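Local coordinates for probable chitinase (Chromobacterium violaceum, PDB 5JH8), which probably binds chitin and may hydrolyse it, as a member of glycoside hydrolase family 18, at residues Met3-Tyr8 with Phe25-Val30; Thr19-Ser24 with Gly300-Ala305; Asn214-Tyr219 with Thr294-Leu299. One frame throughout, in Å; residues are numbered along the deposited sequence.

How the interactions relate
Interactions 1 and 3 are pairs of neighbouring parallel strands in the barrel, and their centres lie about 9 Å apart. They join directly: Leu5 O and Leu296 N are 2.9 Å apart, a probable hydrogen bond. Strand 3-8 therefore lies between 27-35 and 293-297. Interaction 2 sits further out, about 17 Å from the centre of the chain, where the end of helix 14-20 meets the start of helix 304-309. It touches interaction 3 through the selenium of selenomethionine Met301 (atom SE), 3.8 Å from Tyr219 CD1. The bound histidine and 6KY lie at interaction 3. The side chain of Tyr7 is about 4 Å from the histidine at the nearest atoms, that of Glu302 about 14 Å.

Interaction 1: Met3-Tyr8 with Phe25-Val30; sequences MVLAYY and FNAVAV
Ala29 CB sits over one face of the Tyr7 ring, shifted toward its rim. The methyl carbon is 3.6 Å from the ring centroid, a CH-pi contact, and its nearest ring atom is Tyr7 CE2. Tyr7 OH is hydrogen-bonded to Asn109. On the same face of the sheet, Leu5 has CG anti to the backbone N, and its chi2 (69°) places CD1 3.8 Å from Ala27 CB.

The backbones pair as parallel strands, Leu5 opposite Ala27 through Tyr8 opposite Val30. They belong to a beta-alpha-beta unit in which helix 14-20 connects strands 3-8 and 27-35, the repeating element of the TIM barrel of family 18. Ala6 N to Ala27 O and Tyr8 N to Ala29 O are both 2.9 Å.

On the other face, Ala6 CB meets the Phe25 ring obliquely, 3.7 Å from CD2. Tyr8 CB packs on Val28 CG1 at 3.6 Å, and Tyr8 and Phe25 both reach Leu18 of the helix.

Just before strand 27-30, the side-chain carbonyl of Asn26 accepts a backbone N-H of the other strand. With CG between the backbone N and the carbonyl carbon (chi1 64°), the end of this side chain comes nearer strand 3-8. There Asn26 OD1 meets Val4 N at 2.8 Å, with the donor above the carboxamide plane. Asn26 N in turn donates to Val4 O, and Asn26 ND2 bonds to Ala2 O.

Interaction 2: Thr19-Ser24 with Gly300-Ala305; sequences TRYAAS and GMEDDA
Asp304 takes three hydrogen bonds from Arg20 and Tyr21. Arg20 meets it side-on with two nitrogens. NE bonds to Asp304 OD1 at 2.8 Å and NH2 to Asp304 OD2 at 3.0 Å, each on a syn lone pair. Guanidinium and carboxylate are nearly coplanar, 10° apart, and both bonds are almost straight. The extended Arg20 chain carries NE out to this point. Tyr21 OH donates to Asp304 OD1 at 2.6 Å on the anti lone pair, and its ring plane stands 89° from the carboxylate.

The tight side is the Tyr21 ring. Glu302 slides past it in the opposite direction, with OE2 3.6 Å from Tyr21 CD2. Buried Glu302 is held by Gly300 N on OE1 and Trp307 NE1 on OE2, and the Trp307 ring also meets Tyr21. The solvent side is the salt bridge, well formed but made by two exposed residues.

Asp303 is the N-cap of helix 304-309. Its OD1 accepts a weak capping bond from Ala305 N and a hydrogen bond from Trp234 NE1. The contact joins the ends of the first and last helices of a family 18 TIM barrel.

Interaction 3: Asn214-Tyr219 with Thr294-Leu299; sequences NGIPAY and TSLYAL. With HIS (histidine), chain F; 6KY ((2S)-2-(dimethylamino)-4-(methylselanyl)butanoic acid), chain E.
Tyr219 and Tyr297 meet at an edge: Tyr219 CE1 lies near the plane of the Tyr297 ring, 4.1 Å from its CD1. Tyr297 O in turn lies at the edge of the Tyr219 ring, near its plane. With CG anti to the backbone N (chi1 -167°), the Tyr297 ring lies between Ala298 and the bound histidine. Ala298 CB sits over the centre of one face. Histidine CD2 sits over the other, offset toward the rim, 3.4 Å from Tyr297 CE2. A cis peptide bond joins Tyr297 to Ala298. Tyr297 OH is hydrogen-bonded to Tyr11 OH and Tyr219 OH to Asp179. Tyr219 OH also approaches 6KY, 3.2 Å from its methyl carbon CN2.

Both tyrosines lie toward the C-terminal ends of adjacent parallel strands of the TIM barrel, the end where such enzymes have their active sites. Ala218 N bonds to Tyr297 O at 2.8 Å.

Deeper along the pair, Ser295 OG donates to Asn214 O at 2.7 Å and also bonds Gln174. On the other face, Thr294 OG1 donates to Asn214 OD1 at 2.8 Å, from above the carboxamide plane. Ile216 and Leu296 lie side by side there, pointing the same way, with Ile216 CB 3.8 Å from Leu296 CD1. Helix 276-289 packs against Asn214, Ile216 and Thr294.

Interaction 1: Met3-Tyr8 with Phe25-Val30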
loop_
_atom_site.group_PDB
_atom_site.type_symbol
_atom_site.label_atom_id
_atom_site.label_comp_id
_atom_site.label_asym_id
_atom_site.label_seq_id
_atom_site.Cartn_x
_atom_site.Cartn_y
_atom_site.Cartn_z
HETATM N N MSE A 3 -3.117 -1.234 14.258
HETATM C CA MSE A 3 -2.012 -0.594 13.555
HETATM C C MSE A 3 -2.584 0.366 12.520
HETATM O O MSE A 3 -3.527 0.034 11.799
HETATM C CB MSE A 3 -1.109 -1.626 12.885
HETATM C CG MSE A 3 -0.031 -0.991 12.031
HETATM SE SE MSE A 3 1.273 -2.213 11.234
HETATM C CE MSE A 3 2.355 -2.461 12.818
ATOM N N VAL A 4 -2.002 1.556 12.439
ATOM C CA VAL A 4 -2.386 2.564 11.459
ATOM C C VAL A 4 -1.088 2.909 10.741
ATOM O O VAL A 4 -0.276 3.698 11.246
ATOM C CB VAL A 4 -3.058 3.777 12.108
ATOM C CG1 VAL A 4 -3.490 4.784 11.063
ATOM C CG2 VAL A 4 -4.241 3.307 12.972
ATOM N N LEU A 5 -0.866 2.275 9.585
ATOM C CA LEU A 5 0.421 2.284 8.902
ATOM C C LEU A 5 0.390 3.326 7.799
ATOM O O LEU A 5 -0.322 3.170 6.808
ATOM C CB LEU A 5 0.702 0.900 8.312
ATOM C CG LEU A 5 2.001 0.763 7.522
ATOM C CD1 LEU A 5 3.227 0.848 8.434
ATOM C CD2 LEU A 5 1.989 -0.563 6.778
ATOM N N ALA A 6 1.184 4.377 7.947
ATOM C CA ALA A 6 1.320 5.389 6.908
ATOM C C ALA A 6 2.514 5.061 6.022
ATOM O O ALA A 6 3.522 4.551 6.483
ATOM C CB ALA A 6 1.512 6.764 7.555
ATOM N N TYR A 7 2.402 5.392 4.739
ATOM C CA TYR A 7 3.485 5.233 3.771
ATOM C C TYR A 7 4.216 6.560 3.581
ATOM O O TYR A 7 3.621 7.562 3.186
ATOM C CB TYR A 7 2.977 4.669 2.425
ATOM C CG TYR A 7 2.964 3.160 2.480
ATOM C CD1 TYR A 7 1.965 2.480 3.124
ATOM C CD2 TYR A 7 4.057 2.431 2.030
ATOM C CE1 TYR A 7 2.025 1.128 3.291
ATOM C CE2 TYR A 7 4.115 1.071 2.167
ATOM C CZ TYR A 7 3.115 0.418 2.822
ATOM O OH TYR A 7 3.184 -0.929 3.039
ATOM N N TYR A 8 5.518 6.544 3.890
ATOM C CA TYR A 8 6.422 7.679 3.705
ATOM C C TYR A 8 7.265 7.381 2.472
ATOM O O TYR A 8 8.213 6.602 2.527
ATOM C CB TYR A 8 7.275 7.891 4.952
ATOM C CG TYR A 8 8.134 9.125 4.861
ATOM C CD1 TYR A 8 7.574 10.365 4.975
ATOM C CD2 TYR A 8 9.502 9.049 4.634
ATOM C CE1 TYR A 8 8.339 11.506 4.882
ATOM C CE2 TYR A 8 10.273 10.199 4.520
ATOM C CZ TYR A 8 9.683 11.437 4.652
ATOM O OH TYR A 8 10.408 12.607 4.571
ATOM N N PHE A 25 -1.299 8.346 12.730
ATOM C CA PHE A 25 -0.756 7.038 12.427
ATOM C C PHE A 25 0.094 6.557 13.594
ATOM O O PHE A 25 0.500 7.348 14.442
ATOM C CB PHE A 25 0.038 7.064 11.113
ATOM C CG PHE A 25 1.173 8.062 11.076
ATOM C CD1 PHE A 25 2.361 7.793 11.707
ATOM C CD2 PHE A 25 1.079 9.217 10.338
ATOM C CE1 PHE A 25 3.423 8.680 11.668
ATOM C CE2 PHE A 25 2.112 10.116 10.303
ATOM C CZ PHE A 25 3.296 9.841 10.980
ATOM N N ASN A 26 0.374 5.255 13.630
ATOM C CA ASN A 26 1.194 4.697 14.698
ATOM C C ASN A 26 2.245 3.718 14.194
ATOM O O ASN A 26 2.892 3.051 15.005
ATOM C CB ASN A 26 0.327 4.108 15.821
ATOM C CG ASN A 26 -0.498 2.939 15.360
ATOM O OD1 ASN A 26 -0.138 2.267 14.406
ATOM N ND2 ASN A 26 -1.595 2.675 16.038
ATOM N N ALA A 27 2.501 3.682 12.894
ATOM C CA ALA A 27 3.605 2.955 12.303
ATOM C C ALA A 27 3.832 3.570 10.929
ATOM O O ALA A 27 2.887 4.090 10.336
ATOM C CB ALA A 27 3.280 1.470 12.156
ATOM N N VAL A 28 5.065 3.503 10.428
ATOM C CA VAL A 28 5.379 4.090 9.127
ATOM C C VAL A 28 6.208 3.125 8.307
ATOM O O VAL A 28 7.196 2.574 8.805
ATOM C CB VAL A 28 6.136 5.422 9.289
ATOM C CG1 VAL A 28 6.506 6.016 7.932
ATOM C CG2 VAL A 28 5.310 6.408 10.075
ATOM N N ALA A 29 5.824 2.956 7.051
ATOM C CA ALA A 29 6.627 2.269 6.062
ATOM C C ALA A 29 7.483 3.295 5.330
ATOM O O ALA A 29 6.953 4.177 4.654
ATOM C CB ALA A 29 5.727 1.526 5.091
ATOM N N VAL A 30 8.798 3.188 5.493
ATOM C CA VAL A 30 9.757 4.150 4.948
ATOM C C VAL A 30 10.182 3.611 3.587
ATOM O O VAL A 30 11.050 2.737 3.485
ATOM C CB VAL A 30 10.930 4.371 5.902
ATOM C CG1 VAL A 30 11.896 5.356 5.318
ATOM C CG2 VAL A 30 10.420 4.875 7.261
#

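Interaction 2: Thr19-Ser24 with Gly300-Ala305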
loop_
_atom_site.group_PDB
_atom_site.type_symbol
_atom_site.label_atom_id
_atom_site.label_comp_id
_atom_site.label_asym_id
_atom_site.label_seq_id
_atom_site.Cartn_x
_atom_site.Cartn_y
_atom_site.Cartn_z
ATOM N N THR A 19 5.161 14.785 9.905
ATOM C CA THR A 19 5.190 15.462 11.181
ATOM C C THR A 19 3.812 15.985 11.564
ATOM O O THR A 19 3.446 15.937 12.739
ATOM C CB THR A 19 6.266 16.558 11.198
ATOM O OG1 THR A 19 5.994 17.546 10.189
ATOM C CG2 THR A 19 7.656 15.991 10.987
ATOM N N ARG A 20 3.007 16.441 10.603
ATOM C CA ARG A 20 1.696 16.974 10.950
ATOM C C ARG A 20 0.775 15.883 11.477
ATOM O O ARG A 20 -0.037 16.133 12.373
ATOM C CB ARG A 20 1.047 17.652 9.742
ATOM C CG ARG A 20 -0.225 18.394 10.087
ATOM C CD ARG A 20 -0.771 19.168 8.892
ATOM N NE ARG A 20 -2.009 19.875 9.204
ATOM C CZ ARG A 20 -2.064 21.098 9.713
ATOM N NH1 ARG A 20 -0.957 21.772 9.981
ATOM N NH2 ARG A 20 -3.242 21.659 9.935
ATOM N N TYR A 21 0.880 14.667 10.938
ATOM C CA TYR A 21 -0.114 13.627 11.178
ATOM C C TYR A 21 0.378 12.534 12.123
ATOM O O TYR A 21 -0.247 11.478 12.234
ATOM C CB TYR A 21 -0.650 13.078 9.848
ATOM C CG TYR A 21 -1.324 14.161 9.044
ATOM C CD1 TYR A 21 -2.380 14.887 9.586
ATOM C CD2 TYR A 21 -0.916 14.476 7.752
ATOM C CE1 TYR A 21 -2.989 15.896 8.889
ATOM C CE2 TYR A 21 -1.526 15.469 7.030
ATOM C CZ TYR A 21 -2.560 16.179 7.607
ATOM O OH TYR A 21 -3.155 17.163 6.857
ATOM N N ALA A 22 1.467 12.778 12.833
ATOM C CA ALA A 22 2.076 11.758 13.680
ATOM C C ALA A 22 1.277 11.407 14.937
ATOM O O ALA A 22 1.690 10.499 15.663
ATOM C CB ALA A 22 3.478 12.206 14.095
ATOM N N ALA A 23 0.185 12.102 15.233
ATOM C CA ALA A 23 -0.747 11.653 16.255
ATOM C C ALA A 23 -1.841 10.762 15.683
ATOM O O ALA A 23 -2.621 10.201 16.458
ATOM C CB ALA A 23 -1.382 12.853 16.976
ATOM N N SER A 24 -1.916 10.633 14.356
ATOM C CA SER A 24 -2.961 9.880 13.671
ATOM C C SER A 24 -2.509 8.498 13.235
ATOM O O SER A 24 -3.298 7.565 13.316
ATOM C CB SER A 24 -3.445 10.636 12.426
ATOM O OG SER A 24 -4.112 11.847 12.741
ATOM N N GLY A 300 1.585 13.107 2.092
ATOM C CA GLY A 300 1.840 14.172 1.158
ATOM C C GLY A 300 0.707 14.378 0.181
ATOM O O GLY A 300 0.682 15.399 -0.507
HETATM N N MSE A 301 -0.224 13.436 0.098
HETATM C CA MSE A 301 -1.335 13.546 -0.828
HETATM C C MSE A 301 -2.600 14.108 -0.188
HETATM O O MSE A 301 -3.592 14.360 -0.885
HETATM C CB MSE A 301 -1.675 12.160 -1.377
HETATM C CG MSE A 301 -0.556 11.493 -2.095
HETATM SE SE MSE A 301 -1.226 9.799 -2.774
HETATM C CE MSE A 301 0.437 9.132 -3.563
ATOM N N GLU A 302 -2.599 14.212 1.130
ATOM C CA GLU A 302 -3.814 14.360 1.920
ATOM C C GLU A 302 -3.924 15.745 2.550
ATOM O O GLU A 302 -3.065 16.605 2.387
ATOM C CB GLU A 302 -3.897 13.243 2.962
ATOM C CG GLU A 302 -3.078 13.434 4.245
ATOM C CD GLU A 302 -1.609 13.115 4.128
ATOM O OE1 GLU A 302 -0.903 13.693 3.265
ATOM O OE2 GLU A 302 -1.111 12.298 4.940
ATOM N N ASP A 303 -5.020 15.938 3.272
ATOM C CA ASP A 303 -5.211 17.092 4.130
ATOM C C ASP A 303 -5.839 16.601 5.429
ATOM O O ASP A 303 -6.006 15.400 5.641
ATOM C CB ASP A 303 -6.012 18.199 3.434
ATOM C CG ASP A 303 -7.399 17.763 3.034
ATOM O OD1 ASP A 303 -7.998 16.935 3.751
ATOM O OD2 ASP A 303 -7.865 18.229 1.962
ATOM N N ASP A 304 -6.188 17.533 6.320
ATOM C CA ASP A 304 -6.622 17.140 7.658
ATOM C C ASP A 304 -7.889 16.295 7.618
ATOM O O ASP A 304 -8.065 15.415 8.460
ATOM C CB ASP A 304 -6.863 18.374 8.525
ATOM C CG ASP A 304 -5.602 19.137 8.873
ATOM O OD1 ASP A 304 -4.489 18.710 8.529
ATOM O OD2 ASP A 304 -5.770 20.188 9.521
ATOM N N ALA A 305 -8.767 16.519 6.633
ATOM C CA ALA A 305 -10.019 15.774 6.590
ATOM C C ALA A 305 -9.805 14.302 6.302
ATOM O O ALA A 305 -10.617 13.469 6.711
ATOM C CB ALA A 305 -10.962 16.350 5.541
#

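Interaction 3: Asn214-Tyr219 with Thr294-Leu299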
loop_
_atom_site.group_PDB
_atom_site.type_symbol
_atom_site.label_atom_id
_atom_site.label_comp_id
_atom_site.label_asym_id
_atom_site.label_seq_id
_atom_site.Cartn_x
_atom_site.Cartn_y
_atom_site.Cartn_z
ATOM N N ASN A 214 -5.918 -3.672 5.760
ATOM C CA ASN A 214 -6.438 -3.202 4.489
ATOM C C ASN A 214 -5.667 -1.963 4.059
ATOM O O ASN A 214 -4.774 -1.477 4.757
ATOM C CB ASN A 214 -7.959 -3.048 4.501
ATOM C CG ASN A 214 -8.443 -1.893 5.336
ATOM O OD1 ASN A 214 -7.791 -1.470 6.276
ATOM N ND2 ASN A 214 -9.633 -1.381 4.998
ATOM N N GLY A 215 -6.009 -1.482 2.875
ATOM C CA GLY A 215 -5.351 -0.328 2.280
ATOM C C GLY A 215 -6.371 0.686 1.815
ATOM O O GLY A 215 -7.382 0.338 1.191
ATOM N N ILE A 216 -6.089 1.955 2.105
ATOM C CA ILE A 216 -6.983 3.059 1.748
ATOM C C ILE A 216 -6.160 4.110 1.018
ATOM O O ILE A 216 -5.126 4.553 1.527
ATOM C CB ILE A 216 -7.656 3.684 2.984
ATOM C CG1 ILE A 216 -8.343 2.601 3.818
ATOM C CG2 ILE A 216 -8.602 4.794 2.556
ATOM C CD1 ILE A 216 -8.926 3.120 5.135
ATOM N N PRO A 217 -6.582 4.510 -0.184
ATOM C CA PRO A 217 -5.823 5.506 -0.938
ATOM C C PRO A 217 -6.187 6.923 -0.531
ATOM O O PRO A 217 -7.352 7.246 -0.306
ATOM C CB PRO A 217 -6.269 5.237 -2.376
ATOM C CG PRO A 217 -7.742 4.840 -2.214
ATOM C CD PRO A 217 -7.778 4.034 -0.926
ATOM N N ALA A 218 -5.172 7.778 -0.482
ATOM C CA ALA A 218 -5.345 9.228 -0.368
ATOM C C ALA A 218 -5.317 9.891 -1.730
ATOM O O ALA A 218 -4.778 10.985 -1.908
ATOM C CB ALA A 218 -4.294 9.816 0.567
ATOM N N TYR A 219 -5.917 9.217 -2.708
ATOM C CA TYR A 219 -5.918 9.674 -4.085
ATOM C C TYR A 219 -7.050 8.949 -4.805
ATOM O O TYR A 219 -7.619 7.961 -4.311
ATOM C CB TYR A 219 -4.568 9.399 -4.807
ATOM C CG TYR A 219 -4.287 7.915 -4.979
ATOM C CD1 TYR A 219 -3.647 7.167 -3.996
ATOM C CD2 TYR A 219 -4.705 7.259 -6.113
ATOM C CE1 TYR A 219 -3.465 5.819 -4.125
ATOM C CE2 TYR A 219 -4.541 5.892 -6.257
ATOM C CZ TYR A 219 -3.923 5.175 -5.259
ATOM O OH TYR A 219 -3.742 3.821 -5.342
ATOM N N THR A 294 -5.040 -0.808 9.458
ATOM C CA THR A 294 -5.181 -0.257 8.126
ATOM C C THR A 294 -3.865 0.366 7.691
ATOM O O THR A 294 -2.970 0.594 8.498
ATOM C CB THR A 294 -6.341 0.752 8.073
ATOM O OG1 THR A 294 -6.684 1.054 6.729
ATOM C CG2 THR A 294 -6.047 2.048 8.843
ATOM N N SER A 295 -3.771 0.637 6.405
ATOM C CA SER A 295 -2.612 1.271 5.808
ATOM C C SER A 295 -3.102 2.336 4.838
ATOM O O SER A 295 -4.130 2.144 4.166
ATOM C CB SER A 295 -1.724 0.238 5.110
ATOM O OG SER A 295 -2.371 -0.417 4.032
ATOM N N LEU A 296 -2.389 3.459 4.789
ATOM C CA LEU A 296 -2.807 4.651 4.061
ATOM C C LEU A 296 -1.722 5.019 3.062
ATOM O O LEU A 296 -0.559 5.173 3.448
ATOM C CB LEU A 296 -3.051 5.828 5.014
ATOM C CG LEU A 296 -4.090 5.649 6.149
ATOM C CD1 LEU A 296 -5.426 5.069 5.694
ATOM C CD2 LEU A 296 -3.552 4.833 7.334
ATOM N N TYR A 297 -2.093 5.186 1.804
ATOM C CA TYR A 297 -1.121 5.462 0.759
ATOM C C TYR A 297 -1.500 6.779 0.093
ATOM O O TYR A 297 -2.503 6.829 -0.631
ATOM C CB TYR A 297 -1.074 4.332 -0.290
ATOM C CG TYR A 297 0.143 4.471 -1.171
ATOM C CD1 TYR A 297 0.112 5.254 -2.307
ATOM C CD2 TYR A 297 1.357 3.932 -0.796
ATOM C CE1 TYR A 297 1.232 5.447 -3.086
ATOM C CE2 TYR A 297 2.492 4.146 -1.554
ATOM C CZ TYR A 297 2.419 4.917 -2.700
ATOM O OH TYR A 297 3.508 5.149 -3.501
ATOM N N ALA A 298 -0.736 7.870 0.283
ATOM C CA ALA A 298 0.529 7.987 1.006
ATOM C C ALA A 298 0.643 9.435 1.542
ATOM O O ALA A 298 -0.051 10.344 1.097
ATOM C CB ALA A 298 1.708 7.693 0.104
ATOM N N LEU A 299 1.554 9.615 2.495
ATOM C CA LEU A 299 1.799 10.919 3.092
ATOM C C LEU A 299 2.215 11.939 2.038
ATOM O O LEU A 299 3.090 11.698 1.208
ATOM C CB LEU A 299 2.890 10.793 4.158
ATOM C CG LEU A 299 2.501 10.013 5.416
ATOM C CD1 LEU A 299 3.760 9.641 6.177
ATOM C CD2 LEU A 299 1.549 10.787 6.352
HETATM N N HIS F . 2.416 1.910 -6.017
HETATM C CA HIS F . 3.631 2.128 -5.239
HETATM C C HIS F . 4.784 2.479 -6.169
HETATM O O HIS F . 4.775 2.159 -7.365
HETATM C CB HIS F . 3.963 0.891 -4.400
HETATM C CG HIS F . 3.013 0.658 -3.263
HETATM N ND1 HIS F . 3.316 -0.163 -2.199
HETATM C CD2 HIS F . 1.761 1.122 -3.035
HETATM C CE1 HIS F . 2.303 -0.176 -1.352
HETATM N NE2 HIS F . 1.337 0.578 -1.846
HETATM O OXT HIS F . 5.751 3.105 -5.734
HETATM N N 6KY E . -0.647 3.152 -6.718
HETATM C CA 6KY E . 0.540 2.558 -7.412
HETATM C C 6KY E . 1.802 2.909 -6.653
HETATM O O 6KY E . 2.188 4.072 -6.607
HETATM C CB 6KY E . 0.660 2.985 -8.890
HETATM C CG 6KY E . -0.532 2.489 -9.728
HETATM SE SE 6KY E . -0.378 2.874 -11.642
HETATM C CE 6KY E . -0.793 4.777 -11.527
HETATM C CN1 6KY E . -0.776 4.614 -6.869
HETATM C CN2 6KY E . -0.689 2.829 -5.271
#